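Local coordinates for CurD (PDB 5KP7), which probably acts as an acyltransferase of the hydroxymethylglutaryl-CoA synthase family and binds 4'-phosphopantetheine, at residues D263-F268 with N287-L292; I345-Y350 with E357-V362; L410-F415 with V429-K434. The protein carries 3 engineered substitutions. One frame throughout, in Å; residues are numbered along the deposited sequence.

Contact 1. Residues D263-F268 with N287-L292; sequences DYRESF and NMMRRL
The ring of Tyr264 meets three side chains of residues 287-292. Met288 and Leu292 approach obliquely from the same side, and Met289 puts its sulfur at the rim, near the ring plane. Leu292 CD1 makes an off-centre CH-pi contact, 4.3 Å from the Tyr264 ring centroid, and also touches the root of the side chain. Farther out, Met288 CB packs 3.6 Å from Tyr264 CE2. Bends at chi2 and chi3 curl Met288 back so that its methyl CE comes to 3.6 Å from Tyr264 CE1, and its SD makes an oblique Met-aromatic contact, 5.4 Å from the Tyr264 ring centroid. Met289 SD, 3.8 Å from Tyr264 CD2, makes a second Met-aromatic contact, this one edge-on. Flexible, polarisable methionines suit this place because they can mould themselves to a flat ring, and the tyrosine is long enough to span more than a helical turn: with CG anti to the backbone N (chi1 -171°), the ring extends from the loop to lie beside all three. Shortened to an alanine, Tyr264 would probably leave Met288 CE, Met289 SD and Leu292 CD1 without their common surface and open a gap beside the helix.

No hydrogen bond joins the segments. Met289 CE lies 3.7 Å from Arg265 NH1, obliquely to the guanidinium, whose charge is met by Glu299. The turn bearing Tyr264 is braced from within: Asp263 OD2 accepts from Arg265 N at 2.9 Å and Glu266 N at 2.8 Å, an Asx motif, while Asp263 OD1 forms a salt bridge with Lys293.

The contact thus packs the loop between helix 237-258 and strand 270-273 against helix 278-293. Tyr252 of helix 237-258 meets the Tyr264 ring edge-to-face, Leu271 and Phe273 touch it too, and helix 297-307 packs on Met289 through Ile300.

Contact 2. Residues I345-Y350 with E357-V362; sequences IGMFSY and EFYSGV
Residues 345-350 and 357-362 are the facing strands of an antiparallel beta hairpin, buried within the large mixed sheet of this thiolase-like protein. Six backbone hydrogen bonds join them in three hydrogen-bonded pairs, Ile345 with Gly361, Met347 with Tyr359 and Ser349 with Glu357; the bond from Ser349 N to Glu357 O, 2.8 Å, is nearly straight at 177°.

Side chains alternate between the two faces. On that of Met347 and Tyr359, the tyrosine CG stands between its own backbone N and carbonyl carbon (chi1 57°), which brings the ring over the neighbouring strand. Met347 CB then sits 3.8 Å from the Tyr359 ring centroid, almost on the normal, in a CH-pi contact. The methionine chain bends onward until its CE is 3.7 Å from Tyr359 OH, a hydroxyl hydrogen-bonded to Thr142.

On the other face Phe358 lies back over the partner strand, with Met347 O over one ring face, 3.6 Å from Phe358 CD2. Phe358 CZ reaches Gly346 CA at 3.9 Å. Glycine suits that place because a beta carbon there would fall 2.9 Å from Phe358 CZ, a clash. Ser360, on the same face, is small, and its OG is hydrogen-bonded to Asp211 and Tyr255.

Strand 270-273 continues the sheet beyond residues 345-350, and strand 208-219 beyond residues 357-362. Helices 325-336 and 140-154 pack on the Met347-Tyr359 face, helix 237-258 on the Phe348-Phe358 face, so the hairpin lies inside a helix-sheet-helix sandwich.

Contact 3. Residues L410-F415 with V429-K434; sequences LDYQLF and VLKAIK. With SO4 (sulfate ion), chain C.
Leu410 N donates to Lys431 O at 3.1 Å, with a fairly straight N-H...O angle of 163°, the one direct hydrogen bond between the loop and the strand. A water supplies a second link, donating to Leu410 O at 2.7 Å and to Lys431 O at 2.8 Å. The Lys431 carbonyl therefore accepts from both a peptide N-H and a water. Lys431 and Ala432 together face Lys439 in a classic beta bulge on the strand's other side.

Apolar contacts fill in around these bonds. Leu410 CD2 reaches Leu430 CG at 4.1 Å, leucine against leucine beside the backbone link. Tyr412 comes from the opposite direction to Val429, and its CZ rests 3.7 Å from Val429 CG2. The long tyrosine can bridge from the loop to the strand: its CG lies beside the backbone N (chi1 -65°), and the ring extends until OH is 3.3 Å from Lys431 CB. Trp419 stacks on this ring.

The polar groups find partners beyond the two segments. Tyr412 OH is hydrogen-bonded to Glu441 of the adjoining strand. Lys434, farther along, holds a sulfate probably taken from the crystallisation liquor, with NZ 2.7 Å from the sulfate O2, and Lys439 shares that anion. Within the loop, Asp411 OD1 accepts from Gln413 N in an Asx turn, which steadies the type I turn bearing Tyr412.

Leu430 O, buried here, has no hydrogen-bond partner in the model; it lies at the edge of the Tyr412 ring, 3.7 Å from CE1, where the slightly positive ring hydrogens probably offer partial compensation. The chemistry is thus that of a strand pairing petering out: one backbone hydrogen bond, one water bridge, then a tyrosine packing by its ring edge and hydroxyl end.

In the fold
Contacts 1 and 2 adjoin, their centres 13 Å apart, and Phe268 is the point where they touch: Phe268 CZ lies 3.6 Å from Phe358 CE1, the two rings meeting edge-to-face, and Phe268 CD1 is 3.6 Å from Gly346 N. Helix 237-258 packs on both contacts and also carries Ser240, Leu241 and Tyr244 of the 4'-phosphopantetheine pocket. Tyr244 meets Phe348 edge-to-face, and the Phe348 side chain is about 8 Å from the bound 4'-phosphopantetheine. In contact 1 the Met288 side chain is about 13 Å from the bound 4'-phosphopantetheine. Contact 3 lies across the chain's centre, its own centre 38 Å from that of contact 2 and 49 Å from that of contact 1, away from the known ligand-binding residues.

Contact 1. Residues D263-F268 with N287-L292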
loop_
_atom_site.group_PDB
_atom_site.type_symbol
_atom_site.label_atom_id
_atom_site.label_comp_id
_atom_site.label_asym_id
_atom_site.label_seq_id
_atom_site.Cartn_x
_atom_site.Cartn_y
_atom_site.Cartn_z
ATOM N N ASP A 263 -21.717 1.972 11.786
ATOM C CA ASP A 263 -22.302 1.541 10.516
ATOM C C ASP A 263 -21.306 1.773 9.400
ATOM O O ASP A 263 -20.748 2.852 9.318
ATOM C CB ASP A 263 -23.594 2.318 10.231
ATOM C CG ASP A 263 -24.304 1.808 8.998
ATOM O OD1 ASP A 263 -25.198 0.935 9.163
ATOM O OD2 ASP A 263 -23.980 2.256 7.885
ATOM N N TYR A 264 -21.089 0.770 8.552
ATOM C CA TYR A 264 -20.044 0.846 7.539
ATOM C C TYR A 264 -20.291 1.954 6.508
ATOM O O TYR A 264 -19.341 2.497 5.982
ATOM C CB TYR A 264 -19.882 -0.489 6.837
ATOM C CG TYR A 264 -18.698 -0.593 5.927
ATOM C CD1 TYR A 264 -17.390 -0.700 6.439
ATOM C CD2 TYR A 264 -18.863 -0.645 4.560
ATOM C CE1 TYR A 264 -16.294 -0.796 5.602
ATOM C CE2 TYR A 264 -17.773 -0.760 3.712
ATOM C CZ TYR A 264 -16.497 -0.853 4.251
ATOM O OH TYR A 264 -15.406 -0.976 3.438
ATOM N N ARG A 265 -21.552 2.277 6.231
ATOM C CA ARG A 265 -21.859 3.426 5.373
ATOM C C ARG A 265 -21.932 4.713 6.166
ATOM O O ARG A 265 -21.292 5.691 5.814
ATOM C CB ARG A 265 -23.163 3.240 4.602
ATOM C CG ARG A 265 -23.452 4.428 3.685
ATOM C CD ARG A 265 -24.444 4.132 2.574
ATOM N NE ARG A 265 -25.530 3.279 3.017
ATOM C CZ ARG A 265 -26.182 2.381 2.259
ATOM N NH1 ARG A 265 -25.884 2.181 0.962
ATOM N NH2 ARG A 265 -27.157 1.665 2.809
ATOM N N GLU A 266 -22.717 4.725 7.229
ATOM C CA GLU A 266 -23.057 5.987 7.893
ATOM C C GLU A 266 -21.971 6.594 8.762
ATOM O O GLU A 266 -21.946 7.803 8.920
ATOM C CB GLU A 266 -24.345 5.841 8.733
ATOM C CG GLU A 266 -25.554 5.432 7.921
ATOM C CD GLU A 266 -25.846 6.409 6.797
ATOM O OE1 GLU A 266 -25.979 7.630 7.074
ATOM O OE2 GLU A 266 -25.946 5.971 5.626
ATOM N N SER A 267 -21.078 5.782 9.330
ATOM C CA SER A 267 -20.105 6.296 10.281
ATOM C C SER A 267 -18.843 6.835 9.647
ATOM O O SER A 267 -18.078 7.500 10.319
ATOM C CB SER A 267 -19.728 5.207 11.286
ATOM O OG SER A 267 -20.909 4.787 11.958
ATOM N N PHE A 268 -18.590 6.504 8.381
ATOM C CA PHE A 268 -17.332 6.863 7.724
ATOM C C PHE A 268 -17.655 7.693 6.501
ATOM O O PHE A 268 -18.326 7.229 5.590
ATOM C CB PHE A 268 -16.524 5.609 7.348
ATOM C CG PHE A 268 -16.305 4.701 8.508
ATOM C CD1 PHE A 268 -15.402 5.042 9.495
ATOM C CD2 PHE A 268 -17.065 3.545 8.656
ATOM C CE1 PHE A 268 -15.221 4.234 10.595
ATOM C CE2 PHE A 268 -16.905 2.741 9.765
ATOM C CZ PHE A 268 -15.971 3.079 10.736
ATOM N N ASN A 287 -17.506 -6.034 -1.824
ATOM C CA ASN A 287 -17.782 -7.195 -0.973
ATOM C C ASN A 287 -18.295 -6.772 0.409
ATOM O O ASN A 287 -19.278 -7.319 0.930
ATOM C CB ASN A 287 -16.521 -8.056 -0.858
ATOM C CG ASN A 287 -16.759 -9.357 -0.118
ATOM O OD1 ASN A 287 -16.041 -9.675 0.837
ATOM N ND2 ASN A 287 -17.721 -10.128 -0.575
ATOM N N MET A 288 -17.642 -5.777 1.000
ATOM C CA MET A 288 -18.090 -5.257 2.281
ATOM C C MET A 288 -19.505 -4.661 2.243
ATOM O O MET A 288 -20.326 -4.937 3.128
ATOM C CB MET A 288 -17.123 -4.198 2.807
ATOM C CG MET A 288 -15.718 -4.732 3.117
ATOM S SD MET A 288 -15.638 -5.701 4.635
ATOM C CE MET A 288 -15.656 -4.375 5.829
ATOM N N MET A 289 -19.774 -3.832 1.231
ATOM C CA MET A 289 -21.104 -3.211 1.072
ATOM C C MET A 289 -22.207 -4.262 0.831
ATOM O O MET A 289 -23.295 -4.156 1.413
ATOM C CB MET A 289 -21.101 -2.166 -0.043
ATOM C CG MET A 289 -20.321 -0.887 0.283
ATOM S SD MET A 289 -21.059 0.108 1.593
ATOM C CE MET A 289 -22.486 0.797 0.768
ATOM N N ARG A 290 -21.926 -5.259 -0.005
ATOM C CA ARG A 290 -22.893 -6.357 -0.282
ATOM C C ARG A 290 -23.238 -7.089 1.029
ATOM O O ARG A 290 -24.411 -7.308 1.325
ATOM C CB ARG A 290 -22.298 -7.312 -1.339
ATOM C CG ARG A 290 -23.194 -8.319 -2.061
ATOM C CD ARG A 290 -22.513 -8.846 -3.357
ATOM N NE ARG A 290 -21.101 -9.221 -3.130
ATOM C CZ ARG A 290 -20.091 -9.167 -4.027
ATOM N NH1 ARG A 290 -20.285 -8.795 -5.297
ATOM N NH2 ARG A 290 -18.859 -9.512 -3.643
ATOM N N ARG A 291 -22.233 -7.434 1.826
ATOM C CA ARG A 291 -22.459 -8.237 3.038
ATOM C C ARG A 291 -23.045 -7.410 4.197
ATOM O O ARG A 291 -24.019 -7.832 4.840
ATOM C CB ARG A 291 -21.173 -8.933 3.459
ATOM C CG ARG A 291 -21.358 -10.011 4.539
ATOM C CD ARG A 291 -20.024 -10.622 4.944
ATOM N NE ARG A 291 -19.040 -9.560 5.098
ATOM C CZ ARG A 291 -18.856 -8.794 6.184
ATOM N NH1 ARG A 291 -19.557 -8.981 7.313
ATOM N NH2 ARG A 291 -17.934 -7.828 6.135
ATOM N N LEU A 292 -22.510 -6.216 4.435
ATOM C CA LEU A 292 -22.906 -5.435 5.612
ATOM C C LEU A 292 -24.182 -4.622 5.398
ATOM O O LEU A 292 -24.955 -4.430 6.326
ATOM C CB LEU A 292 -21.776 -4.507 6.046
ATOM C CG LEU A 292 -20.538 -5.237 6.570
ATOM C CD1 LEU A 292 -19.354 -4.285 6.638
ATOM C CD2 LEU A 292 -20.811 -5.876 7.926
#

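Contact 2. Residues I345-Y350 with E357-V362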
loop_
_atom_site.group_PDB
_atom_site.type_symbol
_atom_site.label_atom_id
_atom_site.label_comp_id
_atom_site.label_asym_id
_atom_site.label_seq_id
_atom_site.Cartn_x
_atom_site.Cartn_y
_atom_site.Cartn_z
ATOM N N ILE A 345 -12.707 9.231 8.716
ATOM C CA ILE A 345 -12.129 8.334 7.742
ATOM C C ILE A 345 -11.862 6.990 8.390
ATOM O O ILE A 345 -11.200 6.923 9.439
ATOM C CB ILE A 345 -10.796 8.911 7.185
ATOM C CG1 ILE A 345 -10.998 10.356 6.631
ATOM C CG2 ILE A 345 -10.228 7.984 6.119
ATOM C CD1 ILE A 345 -9.697 11.002 6.129
ATOM N N GLY A 346 -12.360 5.930 7.759
ATOM C CA GLY A 346 -12.027 4.565 8.165
ATOM C C GLY A 346 -10.823 4.078 7.393
ATOM O O GLY A 346 -10.718 4.312 6.172
ATOM N N MET A 347 -9.925 3.401 8.097
ATOM C CA MET A 347 -8.643 2.982 7.582
ATOM C C MET A 347 -8.493 1.466 7.693
ATOM O O MET A 347 -8.636 0.922 8.792
ATOM C CB MET A 347 -7.530 3.620 8.438
ATOM C CG MET A 347 -7.580 5.127 8.555
ATOM S SD MET A 347 -6.697 5.920 7.234
ATOM C CE MET A 347 -4.969 5.651 7.691
ATOM N N PHE A 348 -8.154 0.812 6.588
ATOM C CA PHE A 348 -7.898 -0.643 6.572
ATOM C C PHE A 348 -6.491 -0.945 6.110
ATOM O O PHE A 348 -6.120 -0.624 4.975
ATOM C CB PHE A 348 -8.868 -1.426 5.687
ATOM C CG PHE A 348 -8.538 -2.896 5.641
ATOM C CD1 PHE A 348 -8.579 -3.642 6.812
ATOM C CD2 PHE A 348 -8.094 -3.495 4.493
ATOM C CE1 PHE A 348 -8.217 -4.978 6.833
ATOM C CE2 PHE A 348 -7.732 -4.857 4.500
ATOM C CZ PHE A 348 -7.784 -5.579 5.685
ATOM N N SER A 349 -5.719 -1.554 7.009
ATOM C CA SER A 349 -4.359 -1.987 6.738
ATOM C C SER A 349 -4.275 -3.488 6.612
ATOM O O SER A 349 -4.875 -4.210 7.408
ATOM C CB SER A 349 -3.465 -1.544 7.916
ATOM O OG SER A 349 -2.137 -1.906 7.670
ATOM N N TYR A 350 -3.516 -3.973 5.638
ATOM C CA TYR A 350 -3.237 -5.420 5.454
ATOM C C TYR A 350 -1.763 -5.587 5.176
ATOM O O TYR A 350 -1.185 -4.782 4.447
ATOM C CB TYR A 350 -3.992 -6.005 4.257
ATOM C CG TYR A 350 -3.725 -7.477 4.019
ATOM C CD1 TYR A 350 -4.305 -8.442 4.829
ATOM C CD2 TYR A 350 -2.852 -7.909 3.026
ATOM C CE1 TYR A 350 -4.051 -9.792 4.666
ATOM C CE2 TYR A 350 -2.609 -9.263 2.841
ATOM C CZ TYR A 350 -3.206 -10.198 3.665
ATOM O OH TYR A 350 -2.947 -11.532 3.500
ATOM N N GLU A 357 -5.513 -4.510 10.322
ATOM C CA GLU A 357 -6.132 -3.650 11.307
ATOM C C GLU A 357 -7.065 -2.665 10.657
ATOM O O GLU A 357 -6.756 -2.120 9.599
ATOM C CB GLU A 357 -5.064 -2.913 12.128
ATOM C CG GLU A 357 -5.587 -2.088 13.280
ATOM C CD GLU A 357 -4.571 -1.789 14.374
ATOM O OE1 GLU A 357 -4.889 -0.922 15.211
ATOM O OE2 GLU A 357 -3.502 -2.451 14.463
ATOM N N PHE A 358 -8.212 -2.448 11.298
ATOM C CA PHE A 358 -9.153 -1.393 10.919
ATOM C C PHE A 358 -9.210 -0.377 12.048
ATOM O O PHE A 358 -9.322 -0.744 13.231
ATOM C CB PHE A 358 -10.544 -1.966 10.642
ATOM C CG PHE A 358 -11.521 -0.947 10.090
ATOM C CD1 PHE A 358 -12.208 -0.061 10.928
ATOM C CD2 PHE A 358 -11.719 -0.841 8.723
ATOM C CE1 PHE A 358 -13.081 0.900 10.408
ATOM C CE2 PHE A 358 -12.569 0.124 8.197
ATOM C CZ PHE A 358 -13.264 0.972 9.038
ATOM N N TYR A 359 -9.092 0.907 11.695
ATOM C CA TYR A 359 -9.054 1.972 12.688
ATOM C C TYR A 359 -9.589 3.252 12.076
ATOM O O TYR A 359 -9.972 3.228 10.924
ATOM C CB TYR A 359 -7.647 2.150 13.240
ATOM C CG TYR A 359 -6.522 2.433 12.258
ATOM C CD1 TYR A 359 -6.010 1.448 11.431
ATOM C CD2 TYR A 359 -5.879 3.654 12.265
ATOM C CE1 TYR A 359 -4.925 1.690 10.580
ATOM C CE2 TYR A 359 -4.772 3.902 11.427
ATOM C CZ TYR A 359 -4.289 2.905 10.615
ATOM O OH TYR A 359 -3.171 3.155 9.819
ATOM N N SER A 360 -9.662 4.342 12.844
ATOM C CA SER A 360 -10.353 5.544 12.303
ATOM C C SER A 360 -9.909 6.826 12.958
ATOM O O SER A 360 -9.294 6.808 14.025
ATOM C CB SER A 360 -11.878 5.375 12.426
ATOM O OG SER A 360 -12.294 5.266 13.789
ATOM N N GLY A 361 -10.189 7.938 12.294
ATOM C CA GLY A 361 -9.948 9.246 12.874
ATOM C C GLY A 361 -10.667 10.329 12.104
ATOM O O GLY A 361 -11.385 10.029 11.144
ATOM N N VAL A 362 -10.424 11.572 12.506
ATOM C CA VAL A 362 -11.134 12.735 11.982
ATOM C C VAL A 362 -10.174 13.775 11.427
ATOM O O VAL A 362 -9.103 14.019 12.005
ATOM C CB VAL A 362 -12.009 13.358 13.089
ATOM C CG1 VAL A 362 -12.634 14.690 12.660
ATOM C CG2 VAL A 362 -13.078 12.369 13.522
#

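Contact 3. Residues L410-F415 with V429-K434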
loop_
_atom_site.group_PDB
_atom_site.type_symbol
_atom_site.label_atom_id
_atom_site.label_comp_id
_atom_site.label_asym_id
_atom_site.label_seq_id
_atom_site.Cartn_x
_atom_site.Cartn_y
_atom_site.Cartn_z
ATOM N N LEU A 410 28.165 5.665 -6.823
ATOM C CA LEU A 410 27.113 5.890 -7.819
ATOM C C LEU A 410 27.481 6.948 -8.875
ATOM O O LEU A 410 28.055 7.993 -8.562
ATOM C CB LEU A 410 25.786 6.291 -7.158
ATOM C CG LEU A 410 24.923 5.222 -6.482
ATOM C CD1 LEU A 410 24.548 4.158 -7.472
ATOM C CD2 LEU A 410 25.618 4.628 -5.255
ATOM N N ASP A 411 27.120 6.652 -10.120
ATOM C CA ASP A 411 27.132 7.626 -11.200
ATOM C C ASP A 411 25.793 8.369 -11.282
ATOM O O ASP A 411 24.776 7.834 -11.784
ATOM C CB ASP A 411 27.424 6.951 -12.537
ATOM C CG ASP A 411 27.498 7.935 -13.692
ATOM O OD1 ASP A 411 27.487 9.176 -13.465
ATOM O OD2 ASP A 411 27.555 7.457 -14.866
ATOM N N TYR A 412 25.802 9.594 -10.802
ATOM C CA TYR A 412 24.626 10.441 -10.852
ATOM C C TYR A 412 24.189 10.785 -12.274
ATOM O O TYR A 412 23.030 11.125 -12.499
ATOM C CB TYR A 412 24.857 11.760 -10.090
ATOM C CG TYR A 412 25.079 11.674 -8.591
ATOM C CD1 TYR A 412 24.634 10.585 -7.817
ATOM C CD2 TYR A 412 25.687 12.729 -7.927
ATOM C CE1 TYR A 412 24.811 10.559 -6.441
ATOM C CE2 TYR A 412 25.868 12.698 -6.556
ATOM C CZ TYR A 412 25.424 11.633 -5.819
ATOM O OH TYR A 412 25.642 11.673 -4.464
ATOM N N GLN A 413 25.108 10.677 -13.229
ATOM C CA GLN A 413 24.807 10.964 -14.618
ATOM C C GLN A 413 24.432 9.723 -15.416
ATOM O O GLN A 413 24.503 9.736 -16.652
ATOM C CB GLN A 413 26.021 11.677 -15.250
ATOM C CG GLN A 413 26.211 13.089 -14.741
ATOM C CD GLN A 413 25.006 13.976 -14.978
ATOM O OE1 GLN A 413 24.464 14.543 -14.036
ATOM N NE2 GLN A 413 24.586 14.089 -16.195
ATOM N N LEU A 414 23.974 8.673 -14.734
ATOM C CA LEU A 414 23.344 7.553 -15.422
ATOM C C LEU A 414 22.318 8.019 -16.465
ATOM O O LEU A 414 22.395 7.636 -17.638
ATOM C CB LEU A 414 22.672 6.628 -14.408
ATOM C CG LEU A 414 21.889 5.437 -14.966
ATOM C CD1 LEU A 414 22.788 4.536 -15.795
ATOM C CD2 LEU A 414 21.230 4.673 -13.820
ATOM N N PHE A 415 21.356 8.816 -16.011
ATOM C CA PHE A 415 20.374 9.451 -16.883
ATOM C C PHE A 415 20.477 10.954 -16.650
ATOM O O PHE A 415 19.925 11.457 -15.697
ATOM C CB PHE A 415 18.953 8.959 -16.592
ATOM C CG PHE A 415 18.793 7.459 -16.649
ATOM C CD1 PHE A 415 18.903 6.773 -17.847
ATOM C CD2 PHE A 415 18.479 6.736 -15.497
ATOM C CE1 PHE A 415 18.745 5.384 -17.883
ATOM C CE2 PHE A 415 18.342 5.355 -15.521
ATOM C CZ PHE A 415 18.465 4.680 -16.723
ATOM N N VAL A 429 20.205 11.949 -1.829
ATOM C CA VAL A 429 20.507 10.793 -2.668
ATOM C C VAL A 429 21.583 9.927 -2.001
ATOM O O VAL A 429 22.344 10.406 -1.129
ATOM C CB VAL A 429 20.918 11.170 -4.125
ATOM C CG1 VAL A 429 19.789 11.899 -4.823
ATOM C CG2 VAL A 429 22.181 11.983 -4.154
ATOM N N LEU A 430 21.642 8.673 -2.439
ATOM C CA LEU A 430 22.712 7.745 -2.060
ATOM C C LEU A 430 23.932 7.991 -2.935
ATOM O O LEU A 430 23.889 7.763 -4.152
ATOM C CB LEU A 430 22.251 6.267 -2.193
ATOM C CG LEU A 430 23.273 5.171 -1.881
ATOM C CD1 LEU A 430 23.665 5.144 -0.405
ATOM C CD2 LEU A 430 22.741 3.833 -2.356
ATOM N N LYS A 431 25.030 8.440 -2.305
ATOM C CA LYS A 431 26.271 8.743 -3.000
ATOM C C LYS A 431 27.145 7.523 -3.198
ATOM O O LYS A 431 27.743 7.338 -4.285
ATOM C CB LYS A 431 27.071 9.795 -2.214
ATOM C CG LYS A 431 28.345 10.259 -2.874
ATOM C CD LYS A 431 29.059 11.257 -1.948
ATOM C CE LYS A 431 29.894 12.246 -2.702
ATOM N NZ LYS A 431 30.999 11.705 -3.517
ATOM N N ALA A 432 27.235 6.694 -2.165
ATOM C CA ALA A 432 28.171 5.573 -2.171
ATOM C C ALA A 432 27.870 4.650 -1.008
ATOM O O ALA A 432 27.219 5.048 -0.042
ATOM C CB ALA A 432 29.617 6.052 -2.055
ATOM N N ILE A 433 28.393 3.436 -1.111
ATOM C CA ILE A 433 28.527 2.547 0.030
ATOM C C ILE A 433 30.025 2.267 0.146
ATOM O O ILE A 433 30.685 1.944 -0.849
ATOM C CB ILE A 433 27.729 1.243 -0.121
ATOM C CG1 ILE A 433 26.258 1.550 -0.432
ATOM C CG2 ILE A 433 27.834 0.401 1.156
ATOM C CD1 ILE A 433 25.413 0.328 -0.747
ATOM N N LYS A 434 30.568 2.433 1.341
ATOM C CA LYS A 434 32.005 2.229 1.570
ATOM C C LYS A 434 32.163 1.353 2.780
ATOM O O LYS A 434 31.777 1.718 3.885
ATOM C CB LYS A 434 32.705 3.572 1.737
ATOM C CG LYS A 434 34.219 3.406 1.691
ATOM C CD LYS A 434 34.953 4.720 1.467
ATOM C CE LYS A 434 34.738 5.689 2.592
ATOM N NZ LYS A 434 35.732 6.803 2.458
HETATM S S SO4 C . 34.566 8.631 5.116
HETATM O O1 SO4 C . 35.183 9.860 5.669
HETATM O O2 SO4 C . 35.570 7.544 5.088
HETATM O O3 SO4 C . 33.422 8.237 5.971
HETATM O O4 SO4 C . 34.079 8.893 3.742
HETATM O O HOH W 1 28.824 9.041 -6.178
#